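Local coordinates for protein carbohydrate oxidase (Microdochium nivale, PDB 3RJA) that oxidises the C1 hydroxyl of mono-, oligo- and polysaccharides to lactones with its FAD cofactor, passing the electrons to molecular oxygen to give hydrogen peroxide, at residues Y97-P108 with V197-F205; S64-Y72 with P133-F141. All blocks are in the same frame, centred on the assembly; numbering follows the deposited sequence.

Contact 1: residues Y97-P108 with V197-F205; sequences YNDKTGIAHVEP and VAVWKLATF. With FAD (flavin-adenine dinucleotide), chain B.
Lys201 lays its aliphatic chain over one face of the His105 imidazole, with CG 3.8 Å from the ring centroid and 8° off the ring normal, a CH-pi contact between cross-strand neighbours. Extended beyond CG, the chain covers the ring, and NZ runs on to a salt bridge with Glu174. Both residues form a non-hydrogen-bonded pair of 103-106 and 197-203, neighbouring antiparallel strands of the sheet. The hydrogen-bonded pairs beside it are Ala104 with Leu202 and Val106 with Trp200; Leu202 N reaches Ala104 O at 2.8 Å, and Trp200 N reaches Val106 O at 2.8 Å. Side chains of these pairs fill the other face, where Val106 CG2 meets Leu202 CD1 at 4.1 Å and helix 137-142 packs on them. At the turn end, Thr204 OG1 donates to Gly102 O over 2.6 Å, in the carbonyl plane on a lone pair. The Thr204 chi1 of 67° swings the hydroxyl back between backbone N and carbonyl carbon, toward that oxygen; OG1 is also hydrogen-bonded to Arg125 NE. At the opposite end Val197 stands just before a classic beta bulge in which Ala198 and Val199 both face Thr164; its N donates to FAD N1A at 2.9 Å and its O accepts from N6A at 3.0 Å. This backbone pair reads the Watson-Crick edge whatever the side chain, consistent with selection of adenine.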
# COMPACT_ATOMS: atom_id res chain seq x y z
N TYR A 97 -4.34 -18.64 15.83
CA TYR A 97 -4.22 -19.26 14.54
C TYR A 97 -5.00 -20.56 14.61
O TYR A 97 -4.83 -21.34 15.55
CB TYR A 97 -2.76 -19.52 14.16
CG TYR A 97 -2.65 -20.35 12.90
CD1 TYR A 97 -2.89 -19.78 11.66
CD2 TYR A 97 -2.36 -21.73 12.96
CE1 TYR A 97 -2.84 -20.54 10.48
CE2 TYR A 97 -2.31 -22.50 11.80
CZ TYR A 97 -2.56 -21.90 10.55
OH TYR A 97 -2.52 -22.63 9.39
N ASN A 98 -5.88 -20.78 13.64
CA ASN A 98 -6.65 -21.99 13.59
C ASN A 98 -6.07 -22.94 12.55
O ASN A 98 -6.14 -22.68 11.35
CB ASN A 98 -8.10 -21.68 13.23
CG ASN A 98 -9.02 -22.90 13.37
OD1 ASN A 98 -8.66 -24.02 13.00
ND2 ASN A 98 -10.23 -22.68 13.86
N ASP A 99 -5.52 -24.06 13.00
CA ASP A 99 -4.86 -24.96 12.05
C ASP A 99 -5.80 -25.81 11.21
O ASP A 99 -5.35 -26.51 10.31
CB ASP A 99 -3.74 -25.81 12.70
CG ASP A 99 -4.26 -26.71 13.79
OD1 ASP A 99 -5.49 -26.93 13.90
OD2 ASP A 99 -3.40 -27.21 14.56
N LYS A 100 -7.10 -25.76 11.48
CA LYS A 100 -8.06 -26.42 10.62
C LYS A 100 -8.36 -25.54 9.42
O LYS A 100 -8.59 -26.04 8.32
CB LYS A 100 -9.35 -26.73 11.37
CG LYS A 100 -9.28 -27.89 12.33
CD LYS A 100 -10.48 -27.83 13.26
CE LYS A 100 -10.33 -28.72 14.48
NZ LYS A 100 -11.19 -28.20 15.59
N THR A 101 -8.37 -24.22 9.62
CA THR A 101 -8.81 -23.31 8.55
C THR A 101 -7.68 -22.49 7.94
O THR A 101 -7.83 -21.94 6.84
CB THR A 101 -9.85 -22.35 9.07
OG1 THR A 101 -9.27 -21.54 10.10
CG2 THR A 101 -11.03 -23.13 9.67
N GLY A 102 -6.57 -22.38 8.66
CA GLY A 102 -5.44 -21.54 8.23
C GLY A 102 -5.70 -20.06 8.51
O GLY A 102 -4.96 -19.18 8.03
N ILE A 103 -6.76 -19.77 9.27
CA ILE A 103 -7.10 -18.38 9.56
C ILE A 103 -6.38 -17.87 10.82
O ILE A 103 -6.35 -18.56 11.86
CB ILE A 103 -8.63 -18.17 9.65
CG1 ILE A 103 -9.27 -18.48 8.28
CG2 ILE A 103 -8.96 -16.76 10.08
CD1 ILE A 103 -10.82 -18.53 8.30
N ALA A 104 -5.82 -16.67 10.71
CA ALA A 104 -5.11 -16.00 11.82
C ALA A 104 -5.87 -14.76 12.22
O ALA A 104 -6.40 -14.05 11.36
CB ALA A 104 -3.71 -15.57 11.36
N HIS A 105 -5.89 -14.48 13.52
CA HIS A 105 -6.45 -13.23 14.01
C HIS A 105 -5.25 -12.39 14.41
O HIS A 105 -4.34 -12.89 15.09
CB HIS A 105 -7.40 -13.46 15.19
CG HIS A 105 -8.67 -14.15 14.80
ND1 HIS A 105 -9.85 -14.00 15.51
CD2 HIS A 105 -8.97 -14.94 13.74
CE1 HIS A 105 -10.80 -14.71 14.93
NE2 HIS A 105 -10.30 -15.28 13.85
N VAL A 106 -5.23 -11.12 13.95
CA VAL A 106 -4.06 -10.24 14.09
C VAL A 106 -4.41 -8.83 14.60
O VAL A 106 -5.38 -8.20 14.15
CB VAL A 106 -3.24 -10.14 12.75
CG1 VAL A 106 -1.88 -9.43 12.98
CG2 VAL A 106 -3.04 -11.56 12.17
N GLU A 107 -3.61 -8.36 15.54
CA GLU A 107 -3.73 -7.00 16.08
C GLU A 107 -3.34 -5.97 15.02
O GLU A 107 -2.58 -6.30 14.11
CB GLU A 107 -2.87 -6.88 17.35
CG GLU A 107 -3.58 -7.51 18.55
CD GLU A 107 -2.82 -7.35 19.87
OE1 GLU A 107 -1.57 -7.37 19.90
OE2 GLU A 107 -3.50 -7.24 20.89
N PRO A 108 -3.85 -4.72 15.13
CA PRO A 108 -3.81 -3.78 14.01
C PRO A 108 -2.52 -2.96 13.90
O PRO A 108 -2.40 -2.11 13.01
CB PRO A 108 -4.99 -2.83 14.31
CG PRO A 108 -5.12 -2.83 15.80
CD PRO A 108 -4.66 -4.21 16.27
N VAL A 197 -10.10 -0.55 12.60
CA VAL A 197 -10.06 -2.01 12.67
C VAL A 197 -9.21 -2.40 13.87
O VAL A 197 -8.07 -1.90 14.03
CB VAL A 197 -9.49 -2.67 11.38
CG1 VAL A 197 -9.40 -4.23 11.56
CG2 VAL A 197 -10.37 -2.29 10.16
N ALA A 198 -9.77 -3.26 14.72
CA ALA A 198 -9.15 -3.68 16.00
C ALA A 198 -8.59 -5.11 15.91
O ALA A 198 -7.68 -5.47 16.67
CB ALA A 198 -10.18 -3.59 17.16
N VAL A 199 -9.15 -5.92 15.01
CA VAL A 199 -8.61 -7.27 14.73
C VAL A 199 -8.79 -7.54 13.24
O VAL A 199 -9.89 -7.33 12.69
CB VAL A 199 -9.34 -8.39 15.53
CG1 VAL A 199 -8.73 -9.78 15.26
CG2 VAL A 199 -9.35 -8.11 17.05
N TRP A 200 -7.73 -8.01 12.59
CA TRP A 200 -7.84 -8.54 11.20
C TRP A 200 -7.96 -10.06 11.24
O TRP A 200 -7.18 -10.73 11.92
CB TRP A 200 -6.62 -8.17 10.36
CG TRP A 200 -6.48 -6.70 10.16
CD1 TRP A 200 -5.79 -5.81 10.95
CD2 TRP A 200 -7.08 -5.93 9.11
NE1 TRP A 200 -5.95 -4.52 10.45
CE2 TRP A 200 -6.72 -4.58 9.32
CE3 TRP A 200 -7.89 -6.26 8.01
CZ2 TRP A 200 -7.16 -3.54 8.46
CZ3 TRP A 200 -8.31 -5.24 7.16
CH2 TRP A 200 -7.95 -3.89 7.39
N LYS A 201 -8.91 -10.61 10.49
CA LYS A 201 -9.02 -12.08 10.40
C LYS A 201 -8.62 -12.51 9.00
O LYS A 201 -9.23 -12.12 8.01
CB LYS A 201 -10.41 -12.57 10.83
CG LYS A 201 -10.85 -11.94 12.16
CD LYS A 201 -12.26 -12.32 12.53
CE LYS A 201 -12.77 -11.56 13.77
NZ LYS A 201 -14.30 -11.60 13.78
N LEU A 202 -7.55 -13.29 8.92
CA LEU A 202 -6.82 -13.43 7.65
C LEU A 202 -6.63 -14.87 7.24
O LEU A 202 -6.08 -15.65 8.04
CB LEU A 202 -5.43 -12.77 7.75
CG LEU A 202 -5.36 -11.29 8.15
CD1 LEU A 202 -3.88 -10.79 8.21
CD2 LEU A 202 -6.18 -10.41 7.20
N ALA A 203 -7.03 -15.22 6.02
CA ALA A 203 -6.73 -16.54 5.45
C ALA A 203 -5.25 -16.58 5.11
O ALA A 203 -4.72 -15.59 4.60
CB ALA A 203 -7.56 -16.79 4.14
N THR A 204 -4.59 -17.71 5.37
CA THR A 204 -3.17 -17.85 5.04
C THR A 204 -3.00 -19.05 4.09
O THR A 204 -3.93 -19.85 3.95
CB THR A 204 -2.30 -18.07 6.30
OG1 THR A 204 -2.61 -19.35 6.89
CG2 THR A 204 -2.54 -16.96 7.31
N PHE A 205 -1.83 -19.15 3.44
CA PHE A 205 -1.43 -20.35 2.68
C PHE A 205 -0.13 -20.95 3.25
O PHE A 205 0.63 -20.24 3.94
CB PHE A 205 -1.31 -20.07 1.16
CG PHE A 205 -0.44 -18.87 0.80
CD1 PHE A 205 0.93 -19.03 0.52
CD2 PHE A 205 -1.01 -17.60 0.64
CE1 PHE A 205 1.73 -17.94 0.15
CE2 PHE A 205 -0.25 -16.50 0.27
CZ PHE A 205 1.13 -16.66 0.03
PA FAD B . -0.60 4.53 8.44
O1A FAD B . -0.48 4.16 9.90
O2A FAD B . 0.05 5.83 8.06
O5B FAD B . -2.16 4.59 8.05
C5B FAD B . -2.54 4.66 6.68
C4B FAD B . -4.04 4.96 6.60
O4B FAD B . -4.78 3.88 7.17
C3B FAD B . -4.44 6.21 7.39
O3B FAD B . -5.60 6.78 6.78
C2B FAD B . -4.83 5.62 8.73
O2B FAD B . -5.68 6.40 9.54
C1B FAD B . -5.52 4.34 8.27
N9A FAD B . -5.46 3.33 9.33
C8A FAD B . -4.36 2.92 10.07
N7A FAD B . -4.79 1.96 10.94
C5A FAD B . -6.10 1.74 10.73
C6A FAD B . -7.01 0.88 11.34
N6A FAD B . -6.62 0.04 12.32
N1A FAD B . -8.32 0.88 10.88
C2A FAD B . -8.72 1.75 9.88
N3A FAD B . -7.83 2.64 9.30
C4A FAD B . -6.54 2.61 9.72
N1 FAD B . 2.29 -0.48 -0.76
C2 FAD B . 2.00 -1.62 -1.51
O2 FAD B . 0.86 -1.87 -1.90
N3 FAD B . 3.05 -2.51 -1.74
C4 FAD B . 4.32 -2.41 -1.20
O4 FAD B . 5.17 -3.31 -1.37
C4X FAD B . 4.59 -1.14 -0.45
N5 FAD B . 5.78 -0.94 0.09
C5X FAD B . 6.04 0.16 0.87
C6 FAD B . 7.29 0.31 1.52
C7 FAD B . 7.51 1.34 2.41
C7M FAD B . 8.88 1.51 3.10
C8 FAD B . 6.43 2.17 2.78
C8M FAD B . 6.61 3.30 3.78
C9 FAD B . 5.22 2.08 2.11
C9A FAD B . 4.99 1.06 1.16
N10 FAD B . 3.72 0.85 0.57
C10 FAD B . 3.52 -0.20 -0.32
C1' FAD B . 2.61 1.81 0.86
C2' FAD B . 1.72 1.28 1.97
O2' FAD B . 0.91 0.22 1.47
C3' FAD B . 0.81 2.37 2.47
O3' FAD B . 1.56 3.51 2.83
C4' FAD B . -0.02 1.86 3.66
O4' FAD B . -1.21 2.58 3.74
C5' FAD B . 0.76 1.94 4.97
O5' FAD B . -0.02 1.43 6.02
P FAD B . 0.33 1.88 7.54
O1P FAD B . -0.55 1.16 8.52
O2P FAD B . 1.82 1.67 7.80
O3P FAD B . 0.03 3.45 7.43
O HOH W 1 -6.75 -19.95 5.23

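Contact 2: residues S64-Y72 with P133-F141. With FAD (flavin-adenine dinucleotide), chain B.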
# COMPACT_ATOMS: atom_id res chain seq x y z
N SER A 64 -7.77 9.94 14.29
CA SER A 64 -7.11 9.19 13.23
C SER A 64 -6.26 8.06 13.80
O SER A 64 -5.51 8.26 14.77
CB SER A 64 -6.30 10.15 12.35
OG SER A 64 -7.18 11.06 11.66
N ALA A 65 -6.37 6.86 13.21
CA ALA A 65 -5.50 5.73 13.63
C ALA A 65 -4.16 5.73 12.88
O ALA A 65 -4.11 6.02 11.68
CB ALA A 65 -6.21 4.43 13.44
N LYS A 66 -3.08 5.43 13.58
CA LYS A 66 -1.77 5.28 12.94
C LYS A 66 -1.31 3.88 13.28
O LYS A 66 -1.23 3.55 14.45
CB LYS A 66 -0.74 6.32 13.44
CG LYS A 66 0.58 6.33 12.61
CD LYS A 66 1.29 7.73 12.61
CE LYS A 66 2.09 7.96 13.91
NZ LYS A 66 3.16 6.97 14.11
N SER A 67 -1.02 3.07 12.26
CA SER A 67 -0.65 1.68 12.43
C SER A 67 0.89 1.59 12.23
O SER A 67 1.63 1.64 13.21
CB SER A 67 -1.45 0.84 11.42
OG SER A 67 -1.07 -0.51 11.41
N GLY A 68 1.36 1.48 10.98
CA GLY A 68 2.81 1.50 10.71
C GLY A 68 3.34 2.90 10.41
O GLY A 68 4.57 3.11 10.34
N GLY A 69 2.43 3.84 10.11
CA GLY A 69 2.78 5.23 9.87
C GLY A 69 3.37 5.47 8.50
O GLY A 69 3.94 6.55 8.22
N HIS A 70 3.22 4.49 7.62
CA HIS A 70 3.73 4.61 6.26
C HIS A 70 2.94 5.47 5.26
O HIS A 70 3.41 5.68 4.13
CB HIS A 70 4.11 3.23 5.71
CG HIS A 70 5.51 2.84 6.08
ND1 HIS A 70 6.57 2.96 5.20
CD2 HIS A 70 6.03 2.41 7.25
CE1 HIS A 70 7.68 2.59 5.82
NE2 HIS A 70 7.38 2.26 7.06
N SER A 71 1.80 6.02 5.68
CA SER A 71 1.10 6.98 4.80
C SER A 71 2.06 8.03 4.20
O SER A 71 2.74 8.77 4.93
CB SER A 71 0.02 7.74 5.52
OG SER A 71 -0.55 8.69 4.64
N TYR A 72 2.08 8.11 2.87
CA TYR A 72 2.97 9.06 2.18
C TYR A 72 2.48 10.47 2.46
O TYR A 72 3.23 11.43 2.33
CB TYR A 72 2.98 8.79 0.68
CG TYR A 72 3.65 7.49 0.24
CD1 TYR A 72 4.33 6.67 1.15
CD2 TYR A 72 3.63 7.12 -1.11
CE1 TYR A 72 4.99 5.49 0.70
CE2 TYR A 72 4.24 5.98 -1.55
CZ TYR A 72 4.93 5.16 -0.65
OH TYR A 72 5.54 4.01 -1.13
N PRO A 133 9.31 -4.13 5.31
CA PRO A 133 9.00 -4.81 6.59
C PRO A 133 8.33 -3.92 7.68
O PRO A 133 7.63 -4.46 8.53
CB PRO A 133 10.36 -5.35 7.04
CG PRO A 133 11.38 -4.47 6.35
CD PRO A 133 10.76 -4.06 5.04
N GLY A 134 8.53 -2.60 7.62
CA GLY A 134 7.94 -1.66 8.58
C GLY A 134 6.52 -1.18 8.31
O GLY A 134 5.89 -0.57 9.18
N VAL A 135 6.00 -1.48 7.12
CA VAL A 135 4.62 -1.12 6.79
C VAL A 135 3.63 -1.74 7.79
O VAL A 135 3.76 -2.90 8.17
CB VAL A 135 4.28 -1.50 5.32
CG1 VAL A 135 2.78 -1.37 5.03
CG2 VAL A 135 5.06 -0.56 4.39
N GLY A 136 2.66 -0.96 8.24
CA GLY A 136 1.64 -1.46 9.14
C GLY A 136 0.61 -2.30 8.39
O GLY A 136 0.23 -1.98 7.25
N ILE A 137 0.18 -3.39 9.03
CA ILE A 137 -0.91 -4.22 8.54
C ILE A 137 -2.20 -3.41 8.22
O ILE A 137 -2.85 -3.67 7.20
CB ILE A 137 -1.22 -5.38 9.53
CG1 ILE A 137 -2.14 -6.41 8.88
CG2 ILE A 137 -1.78 -4.90 10.87
CD1 ILE A 137 -2.55 -7.54 9.83
N SER A 138 -2.55 -2.42 9.07
CA SER A 138 -3.88 -1.81 8.92
C SER A 138 -4.00 -0.89 7.72
O SER A 138 -4.90 -1.08 6.93
CB SER A 138 -4.40 -1.14 10.19
OG SER A 138 -4.47 -2.07 11.24
N GLY A 139 -3.11 0.09 7.57
CA GLY A 139 -3.14 0.93 6.36
C GLY A 139 -3.00 0.14 5.07
O GLY A 139 -3.66 0.42 4.07
N HIS A 140 -2.13 -0.86 5.11
CA HIS A 140 -1.79 -1.67 3.93
C HIS A 140 -2.99 -2.50 3.48
O HIS A 140 -3.43 -2.38 2.32
CB HIS A 140 -0.61 -2.59 4.26
CG HIS A 140 -0.00 -3.29 3.08
ND1 HIS A 140 0.75 -2.64 2.12
CD2 HIS A 140 0.04 -4.61 2.75
CE1 HIS A 140 1.21 -3.52 1.25
NE2 HIS A 140 0.77 -4.72 1.59
N PHE A 141 -3.51 -3.33 4.39
CA PHE A 141 -4.61 -4.23 4.05
C PHE A 141 -5.92 -3.48 3.77
O PHE A 141 -6.73 -3.92 2.97
CB PHE A 141 -4.82 -5.27 5.17
CG PHE A 141 -3.80 -6.40 5.19
CD1 PHE A 141 -2.43 -6.16 5.37
CD2 PHE A 141 -4.24 -7.73 5.06
CE1 PHE A 141 -1.52 -7.22 5.42
CE2 PHE A 141 -3.34 -8.80 5.10
CZ PHE A 141 -1.97 -8.54 5.29
PA FAD B . -0.60 4.53 8.44
O1A FAD B . -0.48 4.16 9.90
O2A FAD B . 0.05 5.83 8.06
O5B FAD B . -2.16 4.59 8.05
C5B FAD B . -2.54 4.66 6.68
C4B FAD B . -4.04 4.96 6.60
O4B FAD B . -4.78 3.88 7.17
C3B FAD B . -4.44 6.21 7.39
O3B FAD B . -5.60 6.78 6.78
C2B FAD B . -4.83 5.62 8.73
O2B FAD B . -5.68 6.40 9.54
C1B FAD B . -5.52 4.34 8.27
N9A FAD B . -5.46 3.33 9.33
C8A FAD B . -4.36 2.92 10.07
N7A FAD B . -4.79 1.96 10.94
C5A FAD B . -6.10 1.74 10.73
C6A FAD B . -7.01 0.88 11.34
N6A FAD B . -6.62 0.04 12.32
N1A FAD B . -8.32 0.88 10.88
C2A FAD B . -8.72 1.75 9.88
N3A FAD B . -7.83 2.64 9.30
C4A FAD B . -6.54 2.61 9.72
N1 FAD B . 2.29 -0.48 -0.76
C2 FAD B . 2.00 -1.62 -1.51
O2 FAD B . 0.86 -1.87 -1.90
N3 FAD B . 3.05 -2.51 -1.74
C4 FAD B . 4.32 -2.41 -1.20
O4 FAD B . 5.17 -3.31 -1.37
C4X FAD B . 4.59 -1.14 -0.45
N5 FAD B . 5.78 -0.94 0.09
C5X FAD B . 6.04 0.16 0.87
C6 FAD B . 7.29 0.31 1.52
C7 FAD B . 7.51 1.34 2.41
C7M FAD B . 8.88 1.51 3.10
C8 FAD B . 6.43 2.17 2.78
C8M FAD B . 6.61 3.30 3.78
C9 FAD B . 5.22 2.08 2.11
C9A FAD B . 4.99 1.06 1.16
N10 FAD B . 3.72 0.85 0.57
C10 FAD B . 3.52 -0.20 -0.32
C1' FAD B . 2.61 1.81 0.86
C2' FAD B . 1.72 1.28 1.97
O2' FAD B . 0.91 0.22 1.47
C3' FAD B . 0.81 2.37 2.47
O3' FAD B . 1.56 3.51 2.83
C4' FAD B . -0.02 1.86 3.66
O4' FAD B . -1.21 2.58 3.74
C5' FAD B . 0.76 1.94 4.97
O5' FAD B . -0.02 1.43 6.02
P FAD B . 0.33 1.88 7.54
O1P FAD B . -0.55 1.16 8.52
O2P FAD B . 1.82 1.67 7.80
O3P FAD B . 0.03 3.45 7.43
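Val135 sets its CG2 methyl over one face of the His70 imidazole, 4.0 Å from the ring centroid and offset toward the rim, while the same methyl lies 3.5 Å from FAD C8. One branch thus packs on both partners of the covalent link, His70 ND1 to FAD C8M at 1.5 Å, the 8-alpha-N1-histidyl linkage found in this flavoprotein family. With CG1 anti to the backbone N (chi1 170°), the other branch is left to face the ribityl C5'. Beside this link the two loops close through glycines: Gly68 N lies 3.5 Å from Gly136 CA, and a side chain on either residue would clash with the opposite backbone. Across this seam Ser138 N makes a weak hydrogen bond to Ser67 OG, whose stronger partner is Pro108 O. Backbone amides from both segments converge on the pyrophosphate: Gly68 N and Gly139 N share O1P, His70 N and Gly136 N share O2P, Ser67 N and Gly69 N share O1A, and Ser71 N takes O2A. Gly136 is the N-cap of helix 137-142, so the helix start probably helps stabilise this charge. Tyr72 CE1 comes 3.7 Å from FAD C9, and its OH is hydrogen-bonded to Gln387 OE1 and to N5 of the bound substrate analogue; a phenylalanine here would probably leave both without their hydroxyl partner. With a covalent bond at one end and seven amides along the phosphates, the cofactor is held as a fixed part of the FAD domain.

Overall arrangement
Contacts 1 and 2, with centres about 18 Å apart, serve one FAD molecule: contact 1 pairs with the Watson-Crick edge of the adenine, while contact 2 packs against the same base, binds the phosphates and flavin and, through Tyr72, reaches the substrate-analogue pocket. Their segments alternate along the chain, and they meet at Pro108. Its carbonyl O lies 2.6 Å from Ser67 OG and 2.7 Å from Ser138 OG, probable hydrogen bonds that tie the 67-72 loop and the first turn of helix 137-142 to Pro108. Ser138 OG is also hydrogen-bonded to Trp200 NE1, and Ile137 CG2 packs 3.6 Å from Pro108 O, so helix 137-142 spans the two.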